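Local structure of putative ABC transporter, periplasmic binding protein, amino acid (Neisseria gonorrhoeae, 2YLN) at residues S154-I159 and A204-N209; L198-R203 and A224-V229. The protein serves as a solute receptor for L-cystine, probably delivering it to an ABC transporter for uptake. The protein carries 1 engineered substitution. All blocks are in the same frame, centred on the assembly; numbering follows the deposited sequence. Where two conformers were deposited one is given.

Interaction 1: residues S154-I159 and A204-N209; sequences SNIKSI and ADATLN. With CYS (cysteine), chain C.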
ATOM      1  N   SER A 154       7.802  10.694 -24.081  1.00 16.89           N
ATOM      2  CA  SER A 154       6.793  11.640 -23.616  1.00 16.20           C
ATOM      3  C   SER A 154       7.453  12.973 -23.328  1.00 13.82           C
ATOM      4  O   SER A 154       8.608  13.024 -22.839  1.00 17.69           O
ATOM      5  CB  SER A 154       6.122  11.103 -22.361  1.00 15.03           C
ATOM      6  OG  SER A 154       5.169  12.010 -21.877  1.00 15.53           O
ATOM      7  N   ASN A 155       6.667  14.040 -23.432  1.00 13.22           N
ATOM      8  CA  ASN A 155       7.035  15.324 -22.881  1.00 14.14           C
ATOM      9  C   ASN A 155       6.694  15.589 -21.462  1.00 12.87           C
ATOM     10  O   ASN A 155       7.109  16.606 -20.928  1.00 15.85           O
ATOM     11  CB  ASN A 155       6.559  16.474 -23.738  1.00 18.45           C
ATOM     12  CG  ASN A 155       7.175  16.475 -25.087  1.00 24.76           C
ATOM     13  OD1 ASN A 155       8.247  15.849 -25.343  1.00 26.83           O
ATOM     14  ND2 ASN A 155       6.496  17.080 -25.999  1.00 24.85           N
ATOM     15  N   ILE A 156       6.111  14.611 -20.790  1.00 11.40           N
ATOM     16  CA  ILE A 156       5.764  14.754 -19.380  1.00 10.61           C
ATOM     17  C   ILE A 156       7.025  14.521 -18.537  1.00 10.67           C
ATOM     18  O   ILE A 156       7.635  13.449 -18.630  1.00 12.79           O
ATOM     19  CB  ILE A 156       4.644  13.768 -19.008  1.00 11.45           C
ATOM     20  CG1 ILE A 156       3.340  14.153 -19.764  1.00 13.18           C
ATOM     21  CG2 ILE A 156       4.422  13.710 -17.518  1.00 12.85           C
ATOM     22  CD1 ILE A 156       2.265  13.161 -19.624  1.00 15.00           C
ATOM     23  N   LYS A 157       7.448  15.535 -17.764  0.70 11.80           N
ATOM     24  CA  LYS A 157       8.709  15.511 -16.972  0.70 12.48           C
ATOM     25  C   LYS A 157       8.542  15.682 -15.478  0.70 10.58           C
ATOM     26  O   LYS A 157       9.504  15.692 -14.699  0.70 12.17           O
ATOM     27  CB  LYS A 157       9.660  16.657 -17.461  0.70 13.29           C
ATOM     28  CG  LYS A 157      10.024  16.643 -18.917  0.70 13.48           C
ATOM     29  CD  LYS A 157      10.889  15.469 -19.375  0.70 16.14           C
ATOM     30  CE  LYS A 157      10.842  15.358 -20.853  0.70 16.15           C
ATOM     31  NZ  LYS A 157      11.720  14.279 -21.317  0.70 23.48           N
ATOM     32  N   SER A 158       7.303  15.910 -15.064  0.60  9.42           N
ATOM     33  CA  SER A 158       7.004  16.366 -13.719  0.60  8.90           C
ATOM     34  C   SER A 158       5.573  16.209 -13.369  0.60  8.98           C
ATOM     35  O   SER A 158       4.690  16.208 -14.235  0.60  8.15           O
ATOM     36  CB  SER A 158       7.333  17.834 -13.569  0.60 10.77           C
ATOM     37  OG  SER A 158       6.967  18.250 -12.249  0.60 11.44           O
ATOM     38  N   ILE A 159       5.287  16.104 -12.071  1.00 11.10           N
ATOM     39  CA  ILE A 159       3.969  16.153 -11.562  1.00 11.49           C
ATOM     40  C   ILE A 159       3.263  17.457 -11.969  1.00 11.79           C
ATOM     41  O   ILE A 159       2.040  17.543 -12.109  1.00 13.77           O
ATOM     42  CB  ILE A 159       3.972  15.926 -10.035  1.00 13.17           C
ATOM     43  CG1 ILE A 159       2.559  15.582  -9.565  1.00 15.70           C
ATOM     44  CG2 ILE A 159       4.539  17.068  -9.265  1.00 12.77           C
ATOM     45  CD1 ILE A 159       2.575  14.976  -8.105  1.00 17.12           C
ATOM     46  N   ALA A 204      -3.880   6.223 -21.859  1.00  9.34           N
ATOM     47  CA  ALA A 204      -3.638   7.257 -20.874  1.00  9.01           C
ATOM     48  C   ALA A 204      -2.212   7.719 -21.002  1.00  8.78           C
ATOM     49  O   ALA A 204      -1.411   7.013 -21.660  1.00  9.78           O
ATOM     50  CB  ALA A 204      -3.884   6.737 -19.481  1.00  8.92           C
ATOM     51  N   ASP A 205      -1.809   8.818 -20.405  0.70  8.78           N
ATOM     52  CA  ASP A 205      -0.433   9.304 -20.637  0.70  8.90           C
ATOM     53  C   ASP A 205       0.464   9.224 -19.408  0.70  7.37           C
ATOM     54  O   ASP A 205       1.675   9.305 -19.559  0.70  7.98           O
ATOM     55  CB  ASP A 205      -0.474  10.755 -21.141  0.70 10.66           C
ATOM     56  CG  ASP A 205      -1.083  10.885 -22.518  0.70 13.62           C
ATOM     57  OD1 ASP A 205      -0.941   9.921 -23.294  0.70 18.44           O
ATOM     58  OD2 ASP A 205      -1.600  11.961 -22.828  0.70 19.87           O
ATOM     59  N   ALA A 206      -0.119   9.100 -18.206  1.00  7.21           N
ATOM     60  CA  ALA A 206       0.681   9.139 -16.998  1.00  6.90           C
ATOM     61  C   ALA A 206       0.015   8.394 -15.894  1.00  6.08           C
ATOM     62  O   ALA A 206      -1.175   8.178 -15.890  1.00  6.42           O
ATOM     63  CB  ALA A 206       0.959  10.573 -16.571  1.00  8.52           C
ATOM     64  N   THR A 207       0.820   8.076 -14.866  1.00  5.52           N
ATOM     65  CA  THR A 207       0.314   7.588 -13.609  1.00  5.46           C
ATOM     66  C   THR A 207       1.313   7.869 -12.499  1.00  4.69           C
ATOM     67  O   THR A 207       2.509   7.756 -12.706  1.00  5.37           O
ATOM     68  CB  THR A 207      -0.070   6.095 -13.635  1.00  5.71           C
ATOM     69  OG1 THR A 207      -0.829   5.782 -12.469  1.00  6.13           O
ATOM     70  CG2 THR A 207       1.145   5.170 -13.682  1.00  6.49           C
ATOM     71  N   LEU A 208       0.796   8.136 -11.314  1.00  5.10           N
ATOM     72  CA  LEU A 208       1.567   8.183 -10.077  1.00  4.56           C
ATOM     73  C   LEU A 208       1.428   6.874  -9.353  1.00  4.87           C
ATOM     74  O   LEU A 208       0.320   6.325  -9.233  1.00  4.97           O
ATOM     75  CB  LEU A 208       1.024   9.291  -9.174  1.00  5.36           C
ATOM     76  CG  LEU A 208       1.298  10.727  -9.603  1.00  6.35           C
ATOM     77  CD1 LEU A 208       0.365  11.649  -8.842  1.00  9.60           C
ATOM     78  CD2 LEU A 208       2.786  11.057  -9.306  1.00  8.97           C
ATOM     79  N   ASN A 209       2.525   6.300  -8.835  1.00  4.27           N
ATOM     80  CA  ASN A 209       2.406   5.152  -7.974  1.00  4.17           C
ATOM     81  C   ASN A 209       3.697   5.042  -7.170  1.00  4.54           C
ATOM     82  O   ASN A 209       4.523   5.940  -7.152  1.00  5.81           O
ATOM     83  CB  ASN A 209       2.048   3.906  -8.762  1.00  4.50           C
ATOM     84  CG  ASN A 209       1.238   2.908  -7.968  1.00  4.47           C
ATOM     85  OD1 ASN A 209       1.732   2.249  -7.026  1.00  5.11           O
ATOM     86  ND2 ASN A 209      -0.042   2.779  -8.323  1.00  5.37           N
TER
HETATM   87  N   CYS C 600      -2.539  -0.829  -5.650  0.80  4.38           N
HETATM   88  CA  CYS C 600      -3.517   0.261  -5.885  0.80  3.93           C
HETATM   89  C   CYS C 600      -2.957   1.161  -7.000  0.80  5.08           C
HETATM   90  O   CYS C 600      -1.863   0.824  -7.523  0.80  4.72           O
HETATM   91  CB  CYS C 600      -3.715   1.062  -4.626  0.80  4.87           C
HETATM   92  SG  CYS C 600      -2.161   1.922  -4.122  0.80  5.50           S
HETATM   93  OXT CYS C 600      -3.641   2.125  -7.285  0.80  7.44           O
HETATM   94  O   HOH W   1       3.128   9.542 -21.796  1.00 21.48           O

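Interaction 2: residues L198-R203 and A224-V229; sequences LIEQKR and AGVKIV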
ATOM      1  N   LEU A 198      -2.746   0.906 -19.719  0.50  7.98           N
ATOM      2  CA  LEU A 198      -3.304   2.039 -20.445  0.50  8.35           C
ATOM      3  C   LEU A 198      -2.193   2.878 -21.041  0.50  8.30           C
ATOM      4  O   LEU A 198      -2.224   3.226 -22.231  0.50  9.33           O
ATOM      5  CB  LEU A 198      -4.210   2.896 -19.573  0.50  9.62           C
ATOM      6  CG  LEU A 198      -5.550   2.307 -19.143  0.50 11.57           C
ATOM      7  CD1 LEU A 198      -6.267   1.651 -20.289  0.50 11.77           C
ATOM      8  CD2 LEU A 198      -5.446   1.324 -18.030  0.50 16.82           C
ATOM      9  N   ILE A 199      -1.141   3.164 -20.273  1.00  7.90           N
ATOM     10  CA  ILE A 199      -0.058   3.990 -20.829  1.00  8.16           C
ATOM     11  C   ILE A 199       0.661   3.314 -21.950  1.00  8.58           C
ATOM     12  O   ILE A 199       0.932   3.914 -22.985  1.00  9.18           O
ATOM     13  CB  ILE A 199       0.905   4.394 -19.682  1.00  8.36           C
ATOM     14  CG1 ILE A 199       0.170   5.194 -18.606  1.00  8.41           C
ATOM     15  CG2 ILE A 199       2.084   5.192 -20.264  1.00 11.15           C
ATOM     16  CD1 ILE A 199       1.022   5.404 -17.329  1.00 11.31           C
ATOM     17  N   GLU A 200       0.899   2.017 -21.805  1.00  8.56           N
ATOM     18  CA  GLU A 200       1.496   1.242 -22.866  1.00  9.38           C
ATOM     19  C   GLU A 200       0.723   1.285 -24.153  1.00  9.20           C
ATOM     20  O   GLU A 200       1.307   1.275 -25.272  1.00 12.55           O
ATOM     21  CB  GLU A 200       1.716  -0.231 -22.439  1.00  9.35           C
ATOM     22  CG  GLU A 200       2.688  -0.406 -21.318  1.00  9.67           C
ATOM     23  CD  GLU A 200       2.478  -1.534 -20.378  1.00 12.07           C
ATOM     24  OE1 GLU A 200       1.628  -2.397 -20.608  1.00 13.23           O
ATOM     25  OE2 GLU A 200       3.294  -1.554 -19.379  1.00 13.08           O
ATOM     26  N   GLN A 201      -0.585   1.278 -24.050  1.00  9.39           N
ATOM     27  CA  GLN A 201      -1.499   1.278 -25.169  1.00  9.07           C
ATOM     28  C   GLN A 201      -1.857   2.682 -25.670  1.00 10.49           C
ATOM     29  O   GLN A 201      -2.653   2.803 -26.572  1.00 11.50           O
ATOM     30  CB  GLN A 201      -2.751   0.462 -24.777  1.00  9.94           C
ATOM     31  CG  GLN A 201      -2.480  -0.978 -24.627  1.00  8.96           C
ATOM     32  CD  GLN A 201      -3.655  -1.795 -24.164  1.00  8.66           C
ATOM     33  OE1 GLN A 201      -4.610  -1.227 -23.644  1.00  9.51           O
ATOM     34  NE2 GLN A 201      -3.598  -3.148 -24.387  1.00  8.92           N
ATOM     35  N   LYS A 202      -1.272   3.692 -25.054  1.00 10.22           N
ATOM     36  CA  LYS A 202      -1.518   5.110 -25.387  1.00 11.85           C
ATOM     37  C   LYS A 202      -2.997   5.476 -25.185  1.00 11.48           C
ATOM     38  O   LYS A 202      -3.521   6.411 -25.779  1.00 17.24           O
ATOM     39  CB  LYS A 202      -0.927   5.463 -26.780  1.00 13.11           C
ATOM     40  CG  LYS A 202       0.594   5.128 -26.876  1.00 16.58           C
ATOM     41  CD  LYS A 202       1.180   5.471 -28.272  1.00 23.33           C
ATOM     42  CE  LYS A 202       2.662   5.161 -28.362  1.00 28.20           C
ATOM     43  NZ  LYS A 202       3.262   5.581 -29.696  1.00 34.43           N
ATOM     44  N   ARG A 203      -3.627   4.845 -24.195  1.00 10.77           N
ATOM     45  CA  ARG A 203      -4.977   5.141 -23.738  1.00 11.59           C
ATOM     46  C   ARG A 203      -4.989   6.066 -22.527  1.00 11.32           C
ATOM     47  O   ARG A 203      -6.047   6.547 -22.130  1.00 13.34           O
ATOM     48  CB  ARG A 203      -5.772   3.853 -23.476  1.00 11.64           C
ATOM     49  CG  ARG A 203      -5.919   2.970 -24.763  1.00 14.10           C
ATOM     50  CD  ARG A 203      -6.936   1.919 -24.598  1.00 18.33           C
ATOM     51  NE  ARG A 203      -6.545   0.943 -23.710  1.00 18.15           N
ATOM     52  CZ  ARG A 203      -7.361   0.369 -22.802  1.00 20.98           C
ATOM     53  NH1 ARG A 203      -8.489   0.898 -22.399  1.00 25.97           N
ATOM     54  NH2 ARG A 203      -6.909  -0.634 -22.115  1.00 17.30           N
ATOM     55  N   ALA A 224       8.635  -2.461 -21.647  1.00 14.31           N
ATOM     56  CA  ALA A 224       7.182  -2.105 -21.601  1.00 14.67           C
ATOM     57  C   ALA A 224       6.838  -0.871 -22.414  1.00 15.61           C
ATOM     58  O   ALA A 224       5.669  -0.708 -22.825  1.00 19.17           O
ATOM     59  CB  ALA A 224       6.780  -1.950 -20.157  1.00 16.40           C
ATOM     60  N   GLY A 225       7.774   0.010 -22.654  1.00 13.75           N
ATOM     61  CA  GLY A 225       7.554   1.325 -23.323  1.00 13.91           C
ATOM     62  C   GLY A 225       7.206   2.459 -22.423  1.00 13.22           C
ATOM     63  O   GLY A 225       6.780   3.500 -22.939  1.00 13.84           O
ATOM     64  N   VAL A 226       7.434   2.282 -21.105  1.00 11.99           N
ATOM     65  CA  VAL A 226       7.154   3.298 -20.125  1.00 10.77           C
ATOM     66  C   VAL A 226       8.362   3.470 -19.259  1.00 11.85           C
ATOM     67  O   VAL A 226       9.203   2.604 -19.147  1.00 13.75           O
ATOM     68  CB  VAL A 226       5.938   2.939 -19.264  1.00 11.73           C
ATOM     69  CG1 VAL A 226       4.688   2.744 -20.112  1.00 13.77           C
ATOM     70  CG2 VAL A 226       6.233   1.772 -18.335  1.00 15.79           C
ATOM     71  N   LYS A 227       8.418   4.625 -18.610  0.70 10.31           N
ATOM     72  CA  LYS A 227       9.540   4.977 -17.741  0.70  9.80           C
ATOM     73  C   LYS A 227       9.139   5.906 -16.632  0.70  9.05           C
ATOM     74  O   LYS A 227       8.140   6.649 -16.710  0.70  8.58           O
ATOM     75  CB  LYS A 227      10.658   5.602 -18.551  0.70 13.10           C
ATOM     76  CG  LYS A 227      10.206   6.794 -19.299  0.70 15.96           C
ATOM     77  CD  LYS A 227      11.340   7.616 -19.921  0.70 21.25           C
ATOM     78  CE  LYS A 227      10.912   9.073 -20.274  0.70 25.38           C
ATOM     79  NZ  LYS A 227       9.730   9.380 -21.205  0.70 22.89           N
ATOM     80  N   ILE A 228       9.966   5.872 -15.565  1.00  9.01           N
ATOM     81  CA  ILE A 228       9.831   6.858 -14.483  1.00  8.03           C
ATOM     82  C   ILE A 228      10.430   8.162 -15.031  1.00  8.49           C
ATOM     83  O   ILE A 228      11.562   8.231 -15.458  1.00 11.99           O
ATOM     84  CB  ILE A 228      10.599   6.380 -13.241  1.00  8.42           C
ATOM     85  CG1 ILE A 228       9.916   5.134 -12.643  1.00  9.48           C
ATOM     86  CG2 ILE A 228      10.694   7.545 -12.192  1.00  9.65           C
ATOM     87  CD1 ILE A 228      10.710   4.442 -11.554  1.00 12.27           C
ATOM     88  N   VAL A 229       9.628   9.255 -14.884  1.00  7.36           N
ATOM     89  CA  VAL A 229       9.997  10.559 -15.321  1.00  8.45           C
ATOM     90  C   VAL A 229      10.158  11.575 -14.239  1.00  9.28           C
ATOM     91  O   VAL A 229      10.605  12.666 -14.505  1.00 14.27           O
ATOM     92  CB  VAL A 229       9.003  11.096 -16.440  1.00  9.42           C
ATOM     93  CG1 VAL A 229       9.007  10.176 -17.663  1.00 12.05           C
ATOM     94  CG2 VAL A 229       7.629  11.372 -15.889  1.00  9.55           C
TER

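Interaction 1: residues S154-I159 and A204-N209
Ile156 and Ile159 reach from the loop after strand 142-151 to meet Asp205, Ala206 and Leu208 on and just before strand 206-210. The Ile156 side chain leaves CB toward that strand. Its CG1 branch lies beside the backbone N (chi1 -66°) and then runs on extended, and CD1 makes the contact. That methyl lies 3.9 Å from both Asp205 CB and Asp205 O, beside the backbone, with the two side chains crossing at about a right angle, and 4.2 Å from Ala206 CB. Farther along, Ile159 comes in with CG1 anti to its own backbone N, and its CD1 sits facing the fork of Leu208, 4.1 Å from both CD1 and CD2.

No direct hydrogen bond joins the segments; the polar link runs through one water. It donates to Asp205 O at 2.7 Å and makes a weak, longer bond to Ser154 OG. The same hydroxyl oxygen accepts from Ile156 N at 3.0 Å, nearly straight at 167°, an ST turn that ties down the loop just where Ile156 turns inward. Near the far end of the strand, Asn209 ND2 donates to O of the bound cysteine at 2.8 Å, while its OD1 is hydrogen-bonded to Tyr67. The amide is thus held from both ends in the ligand pocket, which Ser170 and Glu64 help complete.

In the two-lobed fold of family 3 solute-binding proteins, this is the sheet of one lobe, whose strand 206-210 delivers Asn209 to the pocket. It pairs antiparallel with strand 142-151, whose Leu148 touches both Ile156 and Leu208. Ile162 and Val165 pack on Ile156, Tyr175 and Lys178 of helix 174-181 on Leu208. Thr207 rests against helix 192-200.

Interaction 2: residues L198-R203 and A224-V229
Where Glu200, near the C-terminal end of helix 192-200, meets Ala224 and Val226, the backbones approach most closely at Glu200 and Gly225, whose CA atoms are 6.1 Å apart as the chain turns into strand 226-231. Gly225 makes that turn with a positive phi of 89°, a conformation that glycine takes up easily.

Val226 then points back at the helix. Its CG1, set anti to the carbonyl carbon, lies 3.6 Å from Ile199 CG2, and the two branched side chains cross at about a right angle. Glu200 closes the same methyl from the next position: its CG is 3.9 Å from Val226 CG1 and only 3.4 Å from Ala224 O. Bent at chi2, the Glu200 chain carries its carboxylate past this carbonyl, and OE2 ends 3.6 Å from Ala224 CB. The acid's polar partner is the hydroxyl of Tyr217 on helix 211-220, bonded to OE2.

Beyond the contact the helix ends in a Schellman motif, with Lys202 at positive phi and Arg203 N bonded back to Leu198 O. Its two exposed flanking side chains are joined: Arg203 NE and NH2 both donate, side-on, to Gln201 OE1, at 2.9 and 2.8 Å. One oxygen serves two nitrogens, so both bonds are bent (135° and 143°); in this crystal the grip holds the guanidinium edge to the amide oxygen.

Across the two segments, then, there is no hydrogen bond: this is helix-on-sheet packing by van der Waals contact, within the same lobe as the 206-210 strand. Glu200, probably ionised, packs mainly through CG, against Val226 CG1 and the Ala224 carbonyl, while OE2 both touches Ala224 CB and, through Tyr217 OH, reaches helix 211-220.

Interactions 1 and 2 lie about 9 Å apart, centre to centre, and share one sheet: strand 142-151 runs between strands 206-210 and 226-231, pairing with both. Their segments alternate along the chain. Ile199 joins them directly, its CD1 lying 3.5 Å from Ala206 C, while Ile156 O meets Val229 CG2 at 3.4 Å. Ile156, Ile159 and Leu208 pack on the sheet face opposite helix 192-200, whereas Ile199 and Val226 pack on the helix side. Interaction 1 reaches the pocket through Asn209; the Ile199 side chain is about 11 Å from a bound cysteine, so interaction 2 does not touch the ligand itself.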